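Local coordinates for NDP-rhamnosyltransferase (PDB 3TSA), which belongs to the GT-B glycosyltransferases, built from two Rossmann-like domains that face each other across a cleft, at residues A[79-93]-A[147-159]. Sequence-based numbering, arbitrary orientation.
Sequences RDTEAGRQLWEQTAS and PTAGPFSDRAHEL
Phe152 and Arg155 both set CG anti to the backbone N (chi1 177° in Phe152), which carries one ring and one guanidinium from helix 151-159 onto helix 82-93. The Phe152 ring offers a face to Ala92, whose CB lies 4.0 Å from the ring centroid in a CH-pi contact; a methyl is small enough to let the backbones come close here. Thr91 CG2 reaches the edge of the same ring, while Thr148 CG2 lies over its other face.

Arg155 bends at chi2; its CG passes Glu89 O and the chain ends side-on at Ser93. NE gives the straighter bond to Ser93 OG (2.8 Å, 164°) and NH2 a more bent one to the same atom, both in the guanidinium plane. Ser93 suits this place because its hydroxyl can accept from arginine while donating to Glu89 O. The third nitrogen, NH1, forms a salt bridge with Glu158 OE1; bonds at both ends and Leu159 CD2 over one face fix the rotation of the group.

Pro151 has no N-H to give, and the first turn of a helix, with no carbonyl four residues back inside it, asks for none. Its ring packs between Arg85, Trp88 and Glu89; its CB is 3.9 Å from Trp88 CB. The benzo end of the indole meets Pro147 obliquely, CH2 to CG at 3.5 Å, while Trp88 NE1 bonds to Phe76 O. Arg79 spreads its guanidinium over Pro147 and pairs with Asp190.

The helix axes approach to 7.6 Å and cross at -41°, a close pairing of two helices that, in sequence, precede strands 117-121 and 177-180 of the parallel sheet in the Rossmann-like N-terminal domain. Helix 125-133 packs against helix 151-166, its Leu125 touching Phe152 and Ala156.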
ATOM      1  N   ARG A  79     -25.032 -26.369   5.202  1.00 16.79           N
ATOM      2  CA  ARG A  79     -25.834 -25.819   4.066  1.00 18.99           C
ATOM      3  C   ARG A  79     -26.907 -26.814   3.614  1.00 22.76           C
ATOM      4  O   ARG A  79     -27.905 -26.380   3.025  1.00 23.57           O
ATOM      5  CB  ARG A  79     -24.956 -25.335   2.941  1.00 20.81           C
ATOM      6  CG  ARG A  79     -24.430 -23.947   3.260  1.00 18.52           C
ATOM      7  CD  ARG A  79     -23.478 -23.417   2.164  1.00 20.76           C
ATOM      8  NE  ARG A  79     -22.277 -24.229   2.012  1.00 17.20           N
ATOM      9  CZ  ARG A  79     -21.826 -24.688   0.834  1.00 18.89           C
ATOM     10  NH1 ARG A  79     -22.467 -24.418  -0.340  1.00 18.08           N
ATOM     11  NH2 ARG A  79     -20.717 -25.452   0.821  1.00 16.31           N
ATOM     12  N   ASP A  80     -26.695 -28.109   3.934  1.00 22.56           N
ATOM     13  CA  ASP A  80     -27.729 -29.180   3.658  1.00 26.92           C
ATOM     14  C   ASP A  80     -28.822 -29.243   4.737  1.00 27.37           C
ATOM     15  O   ASP A  80     -29.628 -30.188   4.770  1.00 29.89           O
ATOM     16  CB  ASP A  80     -27.087 -30.546   3.658  1.00 27.52           C
ATOM     17  CG  ASP A  80     -25.938 -30.682   2.681  1.00 36.68           C
ATOM     18  OD1 ASP A  80     -26.008 -30.128   1.545  1.00 44.09           O
ATOM     19  OD2 ASP A  80     -24.974 -31.425   3.040  1.00 45.40           O
ATOM     20  N   THR A  81     -28.914 -28.262   5.602  1.00 27.06           N
ATOM     21  CA  THR A  81     -30.010 -28.203   6.528  1.00 25.31           C
ATOM     22  C   THR A  81     -30.871 -27.000   6.238  1.00 27.40           C
ATOM     23  O   THR A  81     -30.432 -26.061   5.544  1.00 28.38           O
ATOM     24  CB  THR A  81     -29.575 -28.152   8.010  1.00 25.95           C
ATOM     25  OG1 THR A  81     -29.010 -26.859   8.327  1.00 23.56           O
ATOM     26  CG2 THR A  81     -28.654 -29.322   8.371  1.00 21.73           C
ATOM     27  N   GLU A  82     -32.086 -26.993   6.800  1.00 28.95           N
ATOM     28  CA  GLU A  82     -32.984 -25.852   6.649  1.00 29.33           C
ATOM     29  C   GLU A  82     -32.483 -24.575   7.302  1.00 26.85           C
ATOM     30  O   GLU A  82     -32.643 -23.458   6.728  1.00 27.96           O
ATOM     31  CB  GLU A  82     -34.366 -26.217   7.197  1.00 30.98           C
ATOM     32  CG  GLU A  82     -35.152 -25.012   7.724  1.00 39.14           C
ATOM     33  CD  GLU A  82     -35.860 -24.251   6.611  1.00 48.42           C
ATOM     34  OE1 GLU A  82     -36.153 -24.857   5.539  1.00 51.70           O
ATOM     35  OE2 GLU A  82     -36.142 -23.037   6.821  1.00 52.51           O
ATOM     36  N   ALA A  83     -31.858 -24.713   8.475  1.00 26.07           N
ATOM     37  CA  ALA A  83     -31.431 -23.547   9.240  1.00 23.28           C
ATOM     38  C   ALA A  83     -30.276 -22.947   8.460  1.00 21.01           C
ATOM     39  O   ALA A  83     -30.108 -21.724   8.487  1.00 22.28           O
ATOM     40  CB  ALA A  83     -30.932 -23.929  10.661  1.00 22.82           C
ATOM     41  N   GLY A  84     -29.473 -23.814   7.843  1.00 20.89           N
ATOM     42  CA  GLY A  84     -28.199 -23.376   7.153  1.00 19.85           C
ATOM     43  C   GLY A  84     -28.568 -22.648   5.865  1.00 20.08           C
ATOM     44  O   GLY A  84     -28.079 -21.541   5.567  1.00 18.84           O
ATOM     45  N   ARG A  85     -29.497 -23.250   5.120  1.00 21.79           N
ATOM     46  CA  ARG A  85     -30.058 -22.618   3.897  1.00 22.67           C
ATOM     47  C   ARG A  85     -30.623 -21.252   4.225  1.00 23.69           C
ATOM     48  O   ARG A  85     -30.333 -20.302   3.487  1.00 23.11           O
ATOM     49  CB  ARG A  85     -31.148 -23.462   3.197  1.00 23.49           C
ATOM     50  CG  ARG A  85     -30.662 -24.736   2.646  1.00 29.80           C
ATOM     51  CD  ARG A  85     -31.662 -25.360   1.617  1.00 40.46           C
ATOM     52  NE  ARG A  85     -31.455 -26.822   1.514  1.00 48.90           N
ATOM     53  CZ  ARG A  85     -30.357 -27.442   1.033  1.00 52.10           C
ATOM     54  NH1 ARG A  85     -30.319 -28.787   0.978  1.00 54.00           N
ATOM     55  NH2 ARG A  85     -29.291 -26.753   0.609  1.00 50.51           N
ATOM     56  N   GLN A  86     -31.428 -21.106   5.291  1.00 23.67           N
ATOM     57  CA  GLN A  86     -32.017 -19.779   5.611  1.00 24.66           C
ATOM     58  C   GLN A  86     -30.970 -18.717   5.902  1.00 23.88           C
ATOM     59  O   GLN A  86     -31.121 -17.555   5.516  1.00 23.91           O
ATOM     60  CB  GLN A  86     -32.857 -19.862   6.888  1.00 25.54           C
ATOM     61  CG  GLN A  86     -34.294 -20.339   6.701  1.00 33.85           C
ATOM     62  CD  GLN A  86     -35.100 -20.133   8.013  1.00 41.93           C
ATOM     63  OE1 GLN A  86     -36.327 -20.054   8.016  1.00 47.11           O
ATOM     64  NE2 GLN A  86     -34.384 -20.045   9.123  1.00 44.40           N
ATOM     65  N   LEU A  87     -29.906 -19.090   6.629  1.00 21.54           N
ATOM     66  CA  LEU A  87     -28.867 -18.102   6.922  1.00 19.15           C
ATOM     67  C   LEU A  87     -28.251 -17.616   5.654  1.00 19.63           C
ATOM     68  O   LEU A  87     -28.069 -16.409   5.529  1.00 21.04           O
ATOM     69  CB  LEU A  87     -27.749 -18.663   7.785  1.00 19.64           C
ATOM     70  CG  LEU A  87     -27.979 -18.853   9.293  1.00 22.41           C
ATOM     71  CD1 LEU A  87     -26.728 -19.639   9.779  1.00 20.48           C
ATOM     72  CD2 LEU A  87     -28.142 -17.567  10.087  1.00 24.00           C
ATOM     73  N   TRP A  88     -27.863 -18.552   4.768  1.00 19.21           N
ATOM     74  CA  TRP A  88     -27.175 -18.158   3.526  1.00 18.65           C
ATOM     75  C   TRP A  88     -28.170 -17.455   2.591  1.00 19.27           C
ATOM     76  O   TRP A  88     -27.796 -16.486   1.944  1.00 19.74           O
ATOM     77  CB  TRP A  88     -26.497 -19.341   2.863  1.00 19.26           C
ATOM     78  CG  TRP A  88     -25.268 -19.737   3.638  1.00 18.31           C
ATOM     79  CD1 TRP A  88     -25.131 -20.752   4.550  1.00 17.69           C
ATOM     80  CD2 TRP A  88     -24.001 -19.100   3.530  1.00 17.90           C
ATOM     81  NE1 TRP A  88     -23.827 -20.763   5.033  1.00 18.37           N
ATOM     82  CE2 TRP A  88     -23.113 -19.763   4.422  1.00 16.53           C
ATOM     83  CE3 TRP A  88     -23.536 -18.011   2.782  1.00 16.13           C
ATOM     84  CZ2 TRP A  88     -21.765 -19.341   4.580  1.00 19.49           C
ATOM     85  CZ3 TRP A  88     -22.234 -17.626   2.889  1.00 15.82           C
ATOM     86  CH2 TRP A  88     -21.335 -18.297   3.747  1.00 19.19           C
ATOM     87  N   GLU A  89     -29.430 -17.881   2.582  1.00 18.38           N
ATOM     88  CA  GLU A  89     -30.448 -17.157   1.751  1.00 20.53           C
ATOM     89  C   GLU A  89     -30.688 -15.716   2.248  1.00 21.28           C
ATOM     90  O   GLU A  89     -30.824 -14.759   1.423  1.00 21.08           O
ATOM     91  CB  GLU A  89     -31.755 -17.986   1.609  1.00 19.84           C
ATOM     92  CG  GLU A  89     -31.530 -19.282   0.776  1.00 24.73           C
ATOM     93  CD  GLU A  89     -32.747 -20.191   0.757  1.00 34.39           C
ATOM     94  OE1 GLU A  89     -33.547 -20.176   1.728  1.00 37.59           O
ATOM     95  OE2 GLU A  89     -32.887 -20.919  -0.228  1.00 31.12           O
ATOM     96  N   GLN A  90     -30.693 -15.523   3.579  1.00 21.84           N
ATOM     97  CA  GLN A  90     -30.910 -14.171   4.151  1.00 23.71           C
ATOM     98  C   GLN A  90     -29.701 -13.265   3.845  1.00 23.73           C
ATOM     99  O   GLN A  90     -29.843 -12.065   3.498  1.00 24.83           O
ATOM    100  CB  GLN A  90     -31.262 -14.280   5.654  1.00 24.17           C
ATOM    101  CG  GLN A  90     -30.824 -13.139   6.639  1.00 31.88           C
ATOM    102  CD  GLN A  90     -30.334 -13.721   8.075  1.00 41.58           C
ATOM    103  OE1 GLN A  90     -30.886 -14.726   8.615  1.00 45.60           O
ATOM    104  NE2 GLN A  90     -29.297 -13.089   8.654  1.00 42.99           N
ATOM    105  N   THR A  91     -28.487 -13.838   3.914  1.00 20.98           N
ATOM    106  CA  THR A  91     -27.318 -13.105   3.488  1.00 20.81           C
ATOM    107  C   THR A  91     -27.456 -12.592   2.065  1.00 19.84           C
ATOM    108  O   THR A  91     -27.216 -11.384   1.818  1.00 19.69           O
ATOM    109  CB  THR A  91     -26.013 -13.971   3.595  1.00 21.57           C
ATOM    110  OG1 THR A  91     -25.909 -14.362   4.958  1.00 23.32           O
ATOM    111  CG2 THR A  91     -24.799 -13.109   3.271  1.00 20.23           C
ATOM    112  N   ALA A  92     -27.834 -13.487   1.141  1.00 17.91           N
ATOM    113  CA  ALA A  92     -27.982 -13.088  -0.252  1.00 19.74           C
ATOM    114  C   ALA A  92     -29.117 -12.055  -0.366  1.00 18.64           C
ATOM    115  O   ALA A  92     -28.996 -11.042  -1.088  1.00 19.71           O
ATOM    116  CB  ALA A  92     -28.267 -14.280  -1.131  1.00 20.47           C
ATOM    117  N   SER A  93     -30.197 -12.252   0.386  1.00 20.18           N
ATOM    118  CA  SER A  93     -31.254 -11.265   0.284  1.00 20.22           C
ATOM    119  C   SER A  93     -30.780  -9.860   0.691  1.00 21.46           C
ATOM    120  O   SER A  93     -31.059  -8.876  -0.024  1.00 19.29           O
ATOM    121  CB  SER A  93     -32.414 -11.688   1.145  1.00 21.62           C
ATOM    122  OG  SER A  93     -33.040 -12.775   0.535  1.00 22.29           O
ATOM    123  N   PRO A 147     -18.341 -20.740   0.595  1.00 14.78           N
ATOM    124  CA  PRO A 147     -19.520 -21.605   0.769  1.00 14.36           C
ATOM    125  C   PRO A 147     -20.754 -21.015   0.109  1.00 16.42           C
ATOM    126  O   PRO A 147     -21.867 -21.248   0.574  1.00 16.86           O
ATOM    127  CB  PRO A 147     -19.728 -21.619   2.291  1.00 16.77           C
ATOM    128  CG  PRO A 147     -18.843 -20.644   2.852  1.00 15.25           C
ATOM    129  CD  PRO A 147     -18.152 -19.832   1.735  1.00 15.58           C
ATOM    130  N   THR A 148     -20.553 -20.247  -0.960  1.00 15.66           N
ATOM    131  CA  THR A 148     -21.710 -19.549  -1.564  1.00 16.47           C
ATOM    132  C   THR A 148     -22.526 -20.324  -2.540  1.00 16.88           C
ATOM    133  O   THR A 148     -23.613 -19.877  -2.876  1.00 17.26           O
ATOM    134  CB  THR A 148     -21.335 -18.150  -2.154  1.00 15.11           C
ATOM    135  OG1 THR A 148     -20.485 -18.285  -3.300  1.00 15.22           O
ATOM    136  CG2 THR A 148     -20.772 -17.259  -1.065  1.00 16.60           C
ATOM    137  N   ALA A 149     -22.028 -21.466  -3.008  1.00 17.89           N
ATOM    138  CA  ALA A 149     -22.802 -22.333  -3.958  1.00 18.50           C
ATOM    139  C   ALA A 149     -24.124 -22.810  -3.428  1.00 20.55           C
ATOM    140  O   ALA A 149     -25.071 -23.173  -4.192  1.00 21.67           O
ATOM    141  CB  ALA A 149     -22.028 -23.516  -4.404  1.00 19.03           C
ATOM    142  N   GLY A 150     -24.438 -22.924  -2.194  1.00 17.73           N
ATOM    143  CA  GLY A 150     -25.918 -23.452  -2.587  1.00 23.17           C
ATOM    144  C   GLY A 150     -27.063 -22.433  -2.570  1.00 20.01           C
ATOM    145  O   GLY A 150     -27.442 -21.718  -3.554  1.00 21.51           O
ATOM    146  N   PRO A 151     -27.591 -22.314  -1.402  1.00 21.27           N
ATOM    147  CA  PRO A 151     -28.575 -21.338  -0.958  1.00 20.13           C
ATOM    148  C   PRO A 151     -28.234 -19.898  -1.313  1.00 18.54           C
ATOM    149  O   PRO A 151     -29.096 -19.195  -1.854  1.00 18.57           O
ATOM    150  CB  PRO A 151     -28.663 -21.557   0.550  1.00 20.86           C
ATOM    151  CG  PRO A 151     -27.615 -22.583   0.862  1.00 24.45           C
ATOM    152  CD  PRO A 151     -27.230 -23.288  -0.367  1.00 22.14           C
ATOM    153  N   PHE A 152     -26.991 -19.464  -1.103  1.00 18.13           N
ATOM    154  CA  PHE A 152     -26.630 -18.058  -1.396  1.00 18.76           C
ATOM    155  C   PHE A 152     -26.723 -17.779  -2.908  1.00 19.02           C
ATOM    156  O   PHE A 152     -27.378 -16.811  -3.337  1.00 17.71           O
ATOM    157  CB  PHE A 152     -25.234 -17.688  -0.821  1.00 19.57           C
ATOM    158  CG  PHE A 152     -24.794 -16.268  -1.158  1.00 16.00           C
ATOM    159  CD1 PHE A 152     -24.266 -15.990  -2.434  1.00 14.68           C
ATOM    160  CD2 PHE A 152     -24.908 -15.228  -0.222  1.00 16.45           C
ATOM    161  CE1 PHE A 152     -23.850 -14.701  -2.788  1.00 17.19           C
ATOM    162  CE2 PHE A 152     -24.502 -13.908  -0.579  1.00 14.65           C
ATOM    163  CZ  PHE A 152     -23.970 -13.669  -1.852  1.00 13.24           C
ATOM    164  N   SER A 153     -26.087 -18.595  -3.715  1.00 18.28           N
ATOM    165  CA  SER A 153     -26.026 -18.282  -5.116  1.00 19.92           C
ATOM    166  C   SER A 153     -27.431 -18.431  -5.742  1.00 20.20           C
ATOM    167  O   SER A 153     -27.822 -17.618  -6.628  1.00 18.52           O
ATOM    168  CB  SER A 153     -25.038 -19.223  -5.751  1.00 21.15           C
ATOM    169  OG  SER A 153     -25.185 -19.141  -7.141  1.00 22.19           O
ATOM    170  N   ASP A 154     -28.206 -19.392  -5.247  1.00 19.48           N
ATOM    171  CA  ASP A 154     -29.576 -19.575  -5.770  1.00 20.45           C
ATOM    172  C   ASP A 154     -30.462 -18.385  -5.450  1.00 18.25           C
ATOM    173  O   ASP A 154     -31.299 -18.003  -6.305  1.00 18.92           O
ATOM    174  CB  ASP A 154     -30.201 -20.824  -5.158  1.00 21.42           C
ATOM    175  CG  ASP A 154     -29.756 -22.110  -5.878  1.00 23.70           C
ATOM    176  OD1 ASP A 154     -29.038 -22.057  -6.920  1.00 26.08           O
ATOM    177  OD2 ASP A 154     -30.093 -23.190  -5.363  1.00 31.23           O
ATOM    178  N   ARG A 155     -30.372 -17.858  -4.231  1.00 18.19           N
ATOM    179  CA  ARG A 155     -31.148 -16.664  -3.837  1.00 16.92           C
ATOM    180  C   ARG A 155     -30.695 -15.443  -4.588  1.00 16.79           C
ATOM    181  O   ARG A 155     -31.503 -14.612  -5.005  1.00 18.25           O
ATOM    182  CB  ARG A 155     -31.066 -16.508  -2.308  1.00 15.95           C
ATOM    183  CG  ARG A 155     -31.899 -15.364  -1.687  1.00 16.71           C
ATOM    184  CD  ARG A 155     -33.437 -15.631  -1.941  1.00 21.42           C
ATOM    185  NE  ARG A 155     -34.127 -14.512  -1.341  1.00 31.98           N
ATOM    186  CZ  ARG A 155     -35.425 -14.225  -1.489  1.00 35.88           C
ATOM    187  NH1 ARG A 155     -36.212 -14.967  -2.271  1.00 34.92           N
ATOM    188  NH2 ARG A 155     -35.901 -13.172  -0.834  1.00 35.39           N
ATOM    189  N   ALA A 156     -29.379 -15.293  -4.796  1.00 16.41           N
ATOM    190  CA  ALA A 156     -28.887 -14.179  -5.606  1.00 16.72           C
ATOM    191  C   ALA A 156     -29.464 -14.169  -7.042  1.00 17.69           C
ATOM    192  O   ALA A 156     -29.825 -13.111  -7.591  1.00 17.51           O
ATOM    193  CB  ALA A 156     -27.363 -14.240  -5.663  1.00 15.82           C
ATOM    194  N   HIS A 157     -29.539 -15.343  -7.666  1.00 17.47           N
ATOM    195  CA  HIS A 157     -30.136 -15.487  -9.000  1.00 17.89           C
ATOM    196  C   HIS A 157     -31.652 -15.215  -8.904  1.00 18.66           C
ATOM    197  O   HIS A 157     -32.198 -14.463  -9.731  1.00 18.70           O
ATOM    198  CB  HIS A 157     -29.841 -16.893  -9.575  1.00 14.80           C
ATOM    199  CG  HIS A 157     -28.502 -16.950 -10.254  1.00 20.90           C
ATOM    200  ND1 HIS A 157     -28.250 -16.249 -11.407  1.00 18.65           N
ATOM    201  CD2 HIS A 157     -27.322 -17.491  -9.872  1.00 20.44           C
ATOM    202  CE1 HIS A 157     -26.977 -16.404 -11.750  1.00 21.98           C
ATOM    203  NE2 HIS A 157     -26.392 -17.156 -10.830  1.00 22.48           N
ATOM    204  N   GLU A 158     -32.308 -15.756  -7.884  1.00 19.17           N
ATOM    205  CA  GLU A 158     -33.776 -15.525  -7.750  1.00 19.82           C
ATOM    206  C   GLU A 158     -34.146 -14.037  -7.700  1.00 20.64           C
ATOM    207  O   GLU A 158     -35.096 -13.601  -8.373  1.00 20.68           O
ATOM    208  CB  GLU A 158     -34.336 -16.242  -6.552  1.00 20.66           C
ATOM    209  CG  GLU A 158     -35.883 -16.273  -6.458  1.00 25.83           C
ATOM    210  CD  GLU A 158     -36.356 -16.802  -5.087  1.00 32.54           C
ATOM    211  OE1 GLU A 158     -35.506 -17.187  -4.221  1.00 32.40           O
ATOM    212  OE2 GLU A 158     -37.580 -16.857  -4.866  1.00 37.27           O
ATOM    213  N   LEU A 159     -33.396 -13.252  -6.931  1.00 19.09           N
ATOM    214  CA  LEU A 159     -33.661 -11.840  -6.793  1.00 20.05           C
ATOM    215  C   LEU A 159     -33.083 -11.003  -7.939  1.00 21.03           C
ATOM    216  O   LEU A 159     -33.691 -10.012  -8.383  1.00 22.91           O
ATOM    217  CB  LEU A 159     -33.101 -11.333  -5.486  1.00 17.78           C
ATOM    218  CG  LEU A 159     -33.717 -12.008  -4.288  1.00 18.02           C
ATOM    219  CD1 LEU A 159     -32.980 -11.592  -3.104  1.00 18.97           C
ATOM    220  CD2 LEU A 159     -35.255 -11.691  -4.216  1.00 22.65           C
TER